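Local coordinates for sulfur oxidation protein soxB (Thermus thermophilus, PDB 2WDD) that hydrolyses a sulfur-sulfur bond of cysteine S-thiosulfonate at a two-manganese centre in the Sox pathway of sulfur oxidation, at residues Ala29-Phe34 / Ile279-Ser284; Asp289-Pro294 / Trp301-Ser306; Met313-Lys318 / Leu327-Leu332. All blocks are in the same frame, centred on the assembly; numbering follows the deposited sequence. Where two conformers were deposited one is given.

Contact 1. Residues Ala29-Phe34 / Ile279-Ser284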
loop_
_atom_site.group_PDB
_atom_site.type_symbol
_atom_site.label_atom_id
_atom_site.label_comp_id
_atom_site.label_asym_id
_atom_site.label_seq_id
_atom_site.Cartn_x
_atom_site.Cartn_y
_atom_site.Cartn_z
ATOM N N ALA A 29 7.448 13.714 23.083
ATOM C CA ALA A 29 7.866 13.599 21.692
ATOM C C ALA A 29 6.663 13.386 20.801
ATOM O O ALA A 29 5.671 12.780 21.207
ATOM C CB ALA A 29 8.839 12.435 21.531
ATOM N N THR A 30 6.766 13.865 19.573
ATOM C CA THR A 30 5.693 13.674 18.620
ATOM C C THR A 30 6.259 13.065 17.363
ATOM O O THR A 30 7.235 13.568 16.814
ATOM C CB THR A 30 4.983 14.978 18.286
ATOM O OG1 THR A 30 4.363 15.492 19.474
ATOM C CG2 THR A 30 3.911 14.738 17.208
ATOM N N LEU A 31 5.613 12.003 16.893
ATOM C CA LEU A 31 5.999 11.366 15.639
ATOM C C LEU A 31 4.925 11.717 14.606
ATOM O O LEU A 31 3.720 11.591 14.870
ATOM C CB LEU A 31 6.112 9.847 15.802
ATOM C CG LEU A 31 6.934 9.328 16.991
ATOM C CD1 LEU A 31 6.960 7.818 17.003
ATOM C CD2 LEU A 31 8.354 9.896 16.938
ATOM N N LEU A 32 5.361 12.228 13.460
ATOM C CA LEU A 32 4.471 12.571 12.352
ATOM C C LEU A 32 4.796 11.507 11.316
ATOM O O LEU A 32 5.885 11.497 10.734
ATOM C CB LEU A 32 4.747 13.977 11.830
ATOM C CG LEU A 32 4.572 15.035 12.939
ATOM C CD1 LEU A 32 4.973 16.437 12.460
ATOM C CD2 LEU A 32 3.134 15.026 13.487
ATOM N N TYR A 33 3.886 10.550 11.182
ATOM C CA TYR A 33 4.120 9.355 10.395
ATOM C C TYR A 33 3.177 9.179 9.214
ATOM O O TYR A 33 1.965 9.315 9.343
ATOM C CB TYR A 33 3.963 8.164 11.352
ATOM C CG TYR A 33 3.868 6.805 10.712
ATOM C CD1 TYR A 33 4.872 6.342 9.869
ATOM C CD2 TYR A 33 2.817 5.932 11.035
ATOM C CE1 TYR A 33 4.798 5.076 9.296
ATOM C CE2 TYR A 33 2.740 4.665 10.471
ATOM C CZ TYR A 33 3.742 4.243 9.610
ATOM O OH TYR A 33 3.661 2.995 9.033
ATOM N N PHE A 34 3.746 8.848 8.063
ATOM C CA PHE A 34 2.943 8.500 6.895
ATOM C C PHE A 34 3.685 7.359 6.216
ATOM O O PHE A 34 4.876 7.161 6.450
ATOM C CB PHE A 34 2.741 9.681 5.945
ATOM C CG PHE A 34 4.007 10.164 5.299
ATOM C CD1 PHE A 34 4.369 9.734 4.027
ATOM C CD2 PHE A 34 4.848 11.039 5.972
ATOM C CE1 PHE A 34 5.549 10.185 3.433
ATOM C CE2 PHE A 34 6.039 11.474 5.392
ATOM C CZ PHE A 34 6.375 11.061 4.108
ATOM N N ILE A 279 9.967 -3.783 22.180
ATOM C CA ILE A 279 9.457 -2.858 21.173
ATOM C C ILE A 279 8.233 -2.201 21.801
ATOM O O ILE A 279 7.269 -2.885 22.136
ATOM C CB ILE A 279 9.079 -3.549 19.853
ATOM C CG1 ILE A 279 10.310 -4.223 19.235
ATOM C CG2 ILE A 279 8.498 -2.523 18.906
ATOM C CD1 ILE A 279 10.029 -4.911 17.911
ATOM N N ASP A 280 8.282 -0.889 21.977
ATOM C CA ASP A 280 7.192 -0.171 22.623
ATOM C C ASP A 280 6.098 0.274 21.669
ATOM O O ASP A 280 4.926 0.316 22.031
ATOM C CB ASP A 280 7.735 1.020 23.404
ATOM C CG ASP A 280 8.778 0.604 24.424
ATOM O OD1 ASP A 280 8.490 -0.328 25.212
ATOM O OD2 ASP A 280 9.915 1.123 24.357
ATOM N N LEU A 281 6.488 0.606 20.446
ATOM C CA LEU A 281 5.542 1.077 19.459
ATOM C C LEU A 281 6.018 0.602 18.097
ATOM O O LEU A 281 7.221 0.599 17.831
ATOM C CB LEU A 281 5.533 2.606 19.458
ATOM C CG LEU A 281 4.763 3.328 18.345
ATOM C CD1 LEU A 281 3.270 3.042 18.478
ATOM C CD2 LEU A 281 5.030 4.844 18.376
ATOM N N ILE A 282 5.076 0.215 17.244
ATOM C CA ILE A 282 5.384 -0.173 15.862
ATOM C C ILE A 282 4.540 0.730 14.974
ATOM O O ILE A 282 3.325 0.833 15.185
ATOM C CB ILE A 282 5.060 -1.659 15.535
ATOM C CG1 ILE A 282 5.926 -2.602 16.373
ATOM C CG2 ILE A 282 5.333 -1.939 14.038
ATOM C CD1 ILE A 282 5.513 -4.061 16.302
ATOM N N LEU A 283 5.188 1.365 13.997
ATOM C CA LEU A 283 4.544 2.198 12.980
ATOM C C LEU A 283 4.527 1.225 11.788
ATOM O O LEU A 283 5.570 0.928 11.191
ATOM C CB LEU A 283 5.383 3.451 12.695
ATOM C CG LEU A 283 5.506 4.366 13.930
ATOM C CD1 LEU A 283 6.402 5.569 13.664
ATOM C CD2 LEU A 283 4.111 4.804 14.445
ATOM N N SER A 284 3.340 0.682 11.516
ATOM C CA SER A 284 3.155 -0.376 10.522
ATOM C C SER A 284 2.736 0.070 9.133
ATOM O O SER A 284 1.595 0.495 8.924
ATOM C CB SER A 284 2.113 -1.397 11.019
ATOM O OG SER A 284 2.523 -2.082 12.190
HETATM O O HOH W 1 6.150 2.175 8.596
#
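Y33 and L283 meet with the tyrosine ring laid flat against the root of the leucine. The two side chains slide past each other in opposite directions, so that L283 CB comes to rest over the middle of the ring, 3.6 Å from the centroid of Y33 and only 13° off its normal. In this CH-pi contact the C-H groups on L283 CB are directed at the pi face, and leucine suits the place by its apolar bulk. A first torsion with CG anti to the backbone N (chi1 167°) carries Y33 CG out toward L283. Beyond CB the two leucine methyls follow the ring toward its CB end, L283 CD2 lying 3.8 Å from Y33 CD2. The hydroxyl travels on past L283 to the backbone of the other strand. There a water links the two, lying 2.7 Å from Y33 OH and donating to L283 O at 2.9 Å. Tyrosine suits the place because it combines an apolar ring face with a polar tip. Two residues earlier, L31 reaches toward L281 tip to tip, with L31 CD1 3.8 Å from L281 CD2. L31 also crosses L283 obliquely, its CD1 4.1 Å from L283 CD1, which ties the leucine layer to the tyrosine. The strand axes run at 33° to each other and approach to 8.6 Å, as expected of facing sheets rather than neighbours within one sheet. Such paired sheets form the core of the alpha-beta-beta-alpha sandwich of metallophosphoesterases, the class to which this domain belongs. Strand 29-34 is flanked in its own sheet by strands 124-129 and 311-320, with L32 and F34 turned onto helix 104-120, while strand 281-284 lies between strands 257-262 and 300-304 in the other.

Contact 2. Residues Asp289-Pro294 / Trp301-Ser306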
loop_
_atom_site.group_PDB
_atom_site.type_symbol
_atom_site.label_atom_id
_atom_site.label_comp_id
_atom_site.label_asym_id
_atom_site.label_seq_id
_atom_site.Cartn_x
_atom_site.Cartn_y
_atom_site.Cartn_z
ATOM N N ASP A 289 -3.092 -0.065 6.112
ATOM C CA ASP A 289 -4.155 -0.024 7.119
ATOM C C ASP A 289 -4.352 1.350 7.750
ATOM O O ASP A 289 -3.492 2.238 7.638
ATOM C CB ASP A 289 -3.833 -1.041 8.218
ATOM C CG ASP A 289 -3.991 -2.475 7.745
ATOM O OD1 ASP A 289 -5.083 -2.797 7.235
ATOM O OD2 ASP A 289 -3.052 -3.284 7.891
ATOM N N LEU A 290 -5.483 1.499 8.450
ATOM C CA LEU A 290 -5.789 2.706 9.224
ATOM C C LEU A 290 -6.149 2.273 10.644
ATOM O O LEU A 290 -6.946 1.347 10.825
ATOM C CB LEU A 290 -6.969 3.484 8.618
ATOM C CG LEU A 290 -6.585 4.457 7.495
ATOM C CD1 LEU A 290 -7.786 4.745 6.607
ATOM C CD2 LEU A 290 -5.998 5.750 8.074
ATOM N N THR A 291 -5.538 2.919 11.638
ATOM C CA THR A 291 -5.808 2.608 13.045
ATOM C C THR A 291 -6.042 3.909 13.830
ATOM O O THR A 291 -5.110 4.475 14.401
ATOM C CB THR A 291 -4.646 1.824 13.688
ATOM O OG1 THR A 291 -3.425 2.552 13.517
ATOM C CG2 THR A 291 -4.514 0.454 13.061
ATOM N N PRO A 292 -7.293 4.393 13.871
ATOM C CA PRO A 292 -7.612 5.632 14.590
ATOM C C PRO A 292 -7.237 5.580 16.066
ATOM O O PRO A 292 -6.950 6.615 16.674
ATOM C CB PRO A 292 -9.118 5.758 14.398
ATOM C CG PRO A 292 -9.344 5.130 13.029
ATOM C CD PRO A 292 -8.422 3.922 13.051
ATOM N N ARG A 293 -7.189 4.366 16.610
ATOM C CA ARG A 293 -6.758 4.126 17.984
ATOM C C ARG A 293 -5.692 3.044 17.833
ATOM O O ARG A 293 -5.831 2.158 16.983
ATOM C CB ARG A 293 -7.922 3.597 18.827
ATOM C CG ARG A 293 -9.087 4.559 18.940
ATOM C CD ARG A 293 -10.094 4.071 19.973
ATOM N NE ARG A 293 -11.362 4.793 19.895
ATOM C CZ ARG A 293 -11.616 5.936 20.524
ATOM N NH1 ARG A 293 -10.679 6.508 21.269
ATOM N NH2 ARG A 293 -12.805 6.512 20.406
ATOM N N PRO A 294 -4.615 3.105 18.634
ATOM C CA PRO A 294 -3.541 2.115 18.491
ATOM C C PRO A 294 -3.996 0.711 18.876
ATOM O O PRO A 294 -4.892 0.527 19.713
ATOM C CB PRO A 294 -2.458 2.625 19.448
ATOM C CG PRO A 294 -3.252 3.357 20.524
ATOM C CD PRO A 294 -4.389 4.017 19.777
ATOM N N TRP A 301 2.274 -1.105 21.277
ATOM C CA TRP A 301 1.197 -0.390 20.589
ATOM C C TRP A 301 1.544 -0.423 19.098
ATOM O O TRP A 301 2.704 -0.242 18.735
ATOM C CB TRP A 301 1.151 1.076 21.016
ATOM C CG TRP A 301 0.647 1.265 22.412
ATOM C CD1 TRP A 301 1.376 1.650 23.500
ATOM C CD2 TRP A 301 -0.690 1.052 22.875
ATOM N NE1 TRP A 301 0.568 1.693 24.614
ATOM C CE2 TRP A 301 -0.706 1.344 24.255
ATOM C CE3 TRP A 301 -1.876 0.653 22.258
ATOM C CZ2 TRP A 301 -1.860 1.224 25.033
ATOM C CZ3 TRP A 301 -3.028 0.550 23.030
ATOM C CH2 TRP A 301 -3.006 0.831 24.401
ATOM N N ILE A 302 0.535 -0.567 18.244
ATOM C CA ILE A 302 0.743 -0.588 16.791
ATOM C C ILE A 302 -0.131 0.475 16.133
ATOM O O ILE A 302 -1.336 0.568 16.418
ATOM C CB ILE A 302 0.423 -1.978 16.225
ATOM C CG1 ILE A 302 1.362 -3.024 16.843
ATOM C CG2 ILE A 302 0.565 -1.987 14.695
ATOM C CD1 ILE A 302 1.068 -4.452 16.405
ATOM N N VAL A 303 0.482 1.308 15.292
ATOM C CA VAL A 303 -0.234 2.349 14.557
ATOM C C VAL A 303 0.099 2.172 13.076
ATOM O O VAL A 303 1.270 2.154 12.704
ATOM C CB VAL A 303 0.180 3.744 15.040
ATOM C CG1 VAL A 303 -0.408 4.833 14.155
ATOM C CG2 VAL A 303 -0.232 3.925 16.507
ATOM N N ALA A 304 -0.928 2.051 12.236
ATOM C CA ALA A 304 -0.736 1.850 10.797
ATOM C C ALA A 304 -0.473 3.152 10.051
ATOM O O ALA A 304 -0.939 4.216 10.457
ATOM C CB ALA A 304 -1.941 1.137 10.196
ATOM N N GLY A 305 0.201 3.051 8.905
ATOM C CA GLY A 305 0.564 4.227 8.117
ATOM C C GLY A 305 -0.328 4.665 6.964
ATOM O O GLY A 305 -0.019 5.651 6.282
ATOM N N SER A 306 -1.454 3.977 6.776
ATOM C CA SER A 306 -2.384 4.282 5.694
ATOM C C SER A 306 -1.678 4.226 4.337
ATOM O O SER A 306 -0.775 3.397 4.133
ATOM C CB SER A 306 -3.117 5.615 5.924
ATOM O OG SER A 306 -4.195 5.758 5.007
HETATM O O HOH W 2 -3.482 4.836 10.980
#
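P294 lays its pyrrolidine ring beside the six-membered part of the W301 indole, the two side chains pointing the same way. Its CB and CG both stand 3.5 Å from W301 CE3, an oblique approach. The same CB reaches V303, 3.9 Å from V303 CG2, so the rigid proline bridges two side chains of strand 301-304. Farther back along the loop, T291 makes the polar join. Its OG1 sits between the backbone N and the carbonyl carbon (chi1 55°), where it accepts a nearly straight hydrogen bond of 2.9 Å from A304 N, at 166°. A valine here, carrying a methyl in place of the hydroxyl, would probably leave the buried A304 N-H without its acceptor. A water completes the junction: it accepts from T291 N and donates to A304 O at 2.7 Å. At the start of the loop the small A304 lets the backbones close in, with D289 CB 3.5 Å from A304 CB. D289 O then takes a weak, bent bond of 2.8 Å from S306 N, while the D289 carboxylate turns to T287. L290 CD2 packs on the S306 side chain, 3.6 Å from S306 CB. Strand 300-304 pairs with strand 295-297 through I302 and W295, but beside A304 the loop offers a hydroxyl and a water instead of a strand. The chemistry therefore implies that the last strand residue keeps its N-H and C=O satisfied in a buried setting, while the chain leading from metal ligand H288 is held against the sheet.

Contact 3. Residues Met313-Lys318 / Leu327-Leu332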
loop_
_atom_site.group_PDB
_atom_site.type_symbol
_atom_site.label_atom_id
_atom_site.label_comp_id
_atom_site.label_asym_id
_atom_site.label_seq_id
_atom_site.Cartn_x
_atom_site.Cartn_y
_atom_site.Cartn_z
ATOM N N MET A 313 -0.373 10.431 10.471
ATOM C CA MET A 313 -0.641 9.919 11.804
ATOM C C MET A 313 0.207 10.684 12.798
ATOM O O MET A 313 1.437 10.676 12.705
ATOM C CB MET A 313 -0.327 8.428 11.901
ATOM C CG MET A 313 -1.554 7.555 11.700
ATOM S SD MET A 313 -2.450 7.885 10.180
ATOM C CE MET A 313 -1.189 7.392 8.947
ATOM N N ARG A 314 -0.444 11.360 13.745
ATOM C CA ARG A 314 0.295 12.086 14.761
ATOM C C ARG A 314 0.286 11.251 16.025
ATOM O O ARG A 314 -0.780 10.920 16.558
ATOM C CB ARG A 314 -0.302 13.464 15.033
ATOM C CG ARG A 314 0.406 14.173 16.196
ATOM C CD ARG A 314 -0.018 15.630 16.375
ATOM N NE ARG A 314 0.466 16.113 17.671
ATOM C CZ ARG A 314 0.368 17.365 18.100
ATOM N NH1 ARG A 314 -0.168 18.296 17.327
ATOM N NH2 ARG A 314 0.814 17.681 19.308
ATOM N N VAL A 315 1.473 10.849 16.464
ATOM C CA VAL A 315 1.596 10.009 17.644
ATOM C C VAL A 315 2.412 10.736 18.702
ATOM O O VAL A 315 3.623 10.904 18.550
ATOM C CB VAL A 315 2.228 8.649 17.322
ATOM C CG1 VAL A 315 2.213 7.734 18.550
ATOM C CG2 VAL A 315 1.509 7.983 16.142
ATOM N N ASP A 316 1.745 11.163 19.773
ATOM C CA ASP A 316 2.410 11.889 20.857
ATOM C C ASP A 316 2.723 10.914 21.966
ATOM O O ASP A 316 1.872 10.129 22.359
ATOM C CB ASP A 316 1.520 13.013 21.375
ATOM C CG ASP A 316 1.072 13.945 20.276
ATOM O OD1 ASP A 316 1.954 14.545 19.635
ATOM O OD2 ASP A 316 -0.151 14.070 20.040
ATOM N N LEU A 317 3.975 10.909 22.410
ATOM C CA LEU A 317 4.425 9.961 23.410
ATOM C C LEU A 317 4.817 10.563 24.750
ATOM O O LEU A 317 5.645 11.481 24.814
ATOM C CB LEU A 317 5.643 9.187 22.896
ATOM C CG LEU A 317 5.526 8.560 21.505
ATOM C CD1 LEU A 317 6.859 7.948 21.071
ATOM C CD2 LEU A 317 4.408 7.527 21.504
ATOM N N LYS A 318 4.292 9.980 25.825
ATOM C CA LYS A 318 4.746 10.326 27.164
ATOM C C LYS A 318 5.711 9.191 27.483
ATOM O O LYS A 318 5.310 8.031 27.578
ATOM C CB LYS A 318 3.596 10.270 28.167
ATOM C CG LYS A 318 2.881 11.569 28.344
ATOM C CD LYS A 318 1.855 11.434 29.451
ATOM C CE LYS A 318 1.163 12.747 29.728
ATOM N NZ LYS A 318 0.099 12.554 30.755
ATOM N N LEU A 327 0.305 7.272 25.289
ATOM C CA LEU A 327 0.387 7.896 23.974
ATOM C C LEU A 327 -0.956 8.393 23.496
ATOM O O LEU A 327 -2.006 7.893 23.904
ATOM C CB LEU A 327 0.957 6.913 22.945
ATOM C CG LEU A 327 0.025 5.807 22.433
ATOM C CD1 LEU A 327 0.759 4.987 21.353
ATOM C CD2 LEU A 327 -0.442 4.918 23.563
ATOM N N ARG A 328 -0.912 9.368 22.603
ATOM C CA ARG A 328 -2.108 9.887 21.976
ATOM C C ARG A 328 -1.922 9.711 20.468
ATOM O O ARG A 328 -0.915 10.130 19.913
ATOM C CB ARG A 328 -2.313 11.360 22.309
ATOM C CG ARG A 328 -3.614 11.913 21.752
ATOM C CD ARG A 328 -3.767 13.397 22.030
ATOM N NE ARG A 328 -2.763 14.189 21.325
ATOM C CZ ARG A 328 -2.595 15.498 21.480
ATOM N NH1 ARG A 328 -3.382 16.183 22.304
ATOM N NH2 ARG A 328 -1.647 16.125 20.800
ATOM N N VAL A 329 -2.889 9.072 19.824
ATOM C CA VAL A 329 -2.817 8.818 18.391
ATOM C C VAL A 329 -3.958 9.553 17.717
ATOM O O VAL A 329 -5.115 9.453 18.144
ATOM C CB VAL A 329 -2.948 7.302 18.109
ATOM C CG1 VAL A 329 -3.066 7.038 16.609
ATOM C CG2 VAL A 329 -1.789 6.521 18.733
ATOM N N ARG A 330 -3.640 10.289 16.660
ATOM C CA ARG A 330 -4.657 10.972 15.890
ATOM C C ARG A 330 -4.380 10.781 14.414
ATOM O O ARG A 330 -3.287 11.071 13.947
ATOM C CB ARG A 330 -4.697 12.464 16.212
ATOM C CG ARG A 330 -5.182 12.765 17.622
ATOM C CD ARG A 330 -6.651 12.402 17.793
ATOM N NE ARG A 330 -7.151 12.805 19.109
ATOM C CZ ARG A 330 -7.150 12.010 20.172
ATOM N NH1 ARG A 330 -6.687 10.773 20.070
ATOM N NH2 ARG A 330 -7.613 12.448 21.338
ATOM N N VAL A 331 -5.387 10.310 13.689
ATOM C CA VAL A 331 -5.295 10.176 12.244
ATOM C C VAL A 331 -5.744 11.521 11.694
ATOM O O VAL A 331 -6.912 11.897 11.840
ATOM C CB VAL A 331 -6.229 9.049 11.742
ATOM C CG1 VAL A 331 -6.332 9.092 10.198
ATOM C CG2 VAL A 331 -5.728 7.682 12.228
ATOM N N LEU A 332 -4.816 12.270 11.105
ATOM C CA LEU A 332 -5.143 13.586 10.548
ATOM C C LEU A 332 -5.414 13.494 9.047
ATOM O O LEU A 332 -4.516 13.213 8.257
ATOM C CB LEU A 332 -4.014 14.577 10.811
ATOM C CG LEU A 332 -3.556 14.669 12.264
ATOM C CD1 LEU A 332 -2.365 15.613 12.378
ATOM C CD2 LEU A 332 -4.712 15.133 13.159
#
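R328 lies alongside D316, both pointing the same way from a hydrogen-bonded pair of an antiparallel hairpin. From CB, 4.1 Å from D316 OD2, the chain passes to CG, which lies over the R330 guanidinium toward its rim. After CD the chain bends (chi3 66°), placing NE 2.9 Å from D316 OD2. At the tip NH2 donates to the same oxygen at 2.7 Å, so that oxygen is gripped twice, from one face of its plane. NH2 also bonds to P24 O and lies over the face of the R314 guanidinium, 3.3 Å from R314 NH2. These like charges would repel, but D316 probably offsets them: its OD1, lying in the guanidinium plane of R314, accepts from R314 NE at 2.9 Å through its syn lone pair. Aspartate suits the place because its two oxygens divide the work, OD2 serving mainly R328 and OD1 R314. D316 OD1 also bonds to T30 OG1, and R314 NH1 to Q114 of helix 104-120. Four backbone bonds hold the register. On the opposite face V315 CG1 touches V329 CG2 at 4.2 Å, facing strand 300-304. Strand 29-34 flanks 311-320 on its other edge, and L332 lies against helix 104-120.

Contact 1 spans the two sheets, and the other contacts extend each of them. Strand 281-284 pairs with strand 301-304 of contact 2 (S284 N to V303 O, 2.8 Å), while strand 29-34 borders contact 3, where T30 OG1 meets D316 OD1 at 2.6 Å. Contacts 2 and 3 close the sandwich, M313 CE lying 3.4 Å from G305 O and W301 packing on L327. Centres are 8 to 10 Å apart, so the three adjoin one another, though the salt-bridge network of contact 3 is on the outer sheet face. Their metal-facing end runs through Y33, whose side chain is about 6 Å from that of manganese ligand D36, and G305, about 10 Å from a manganese ion.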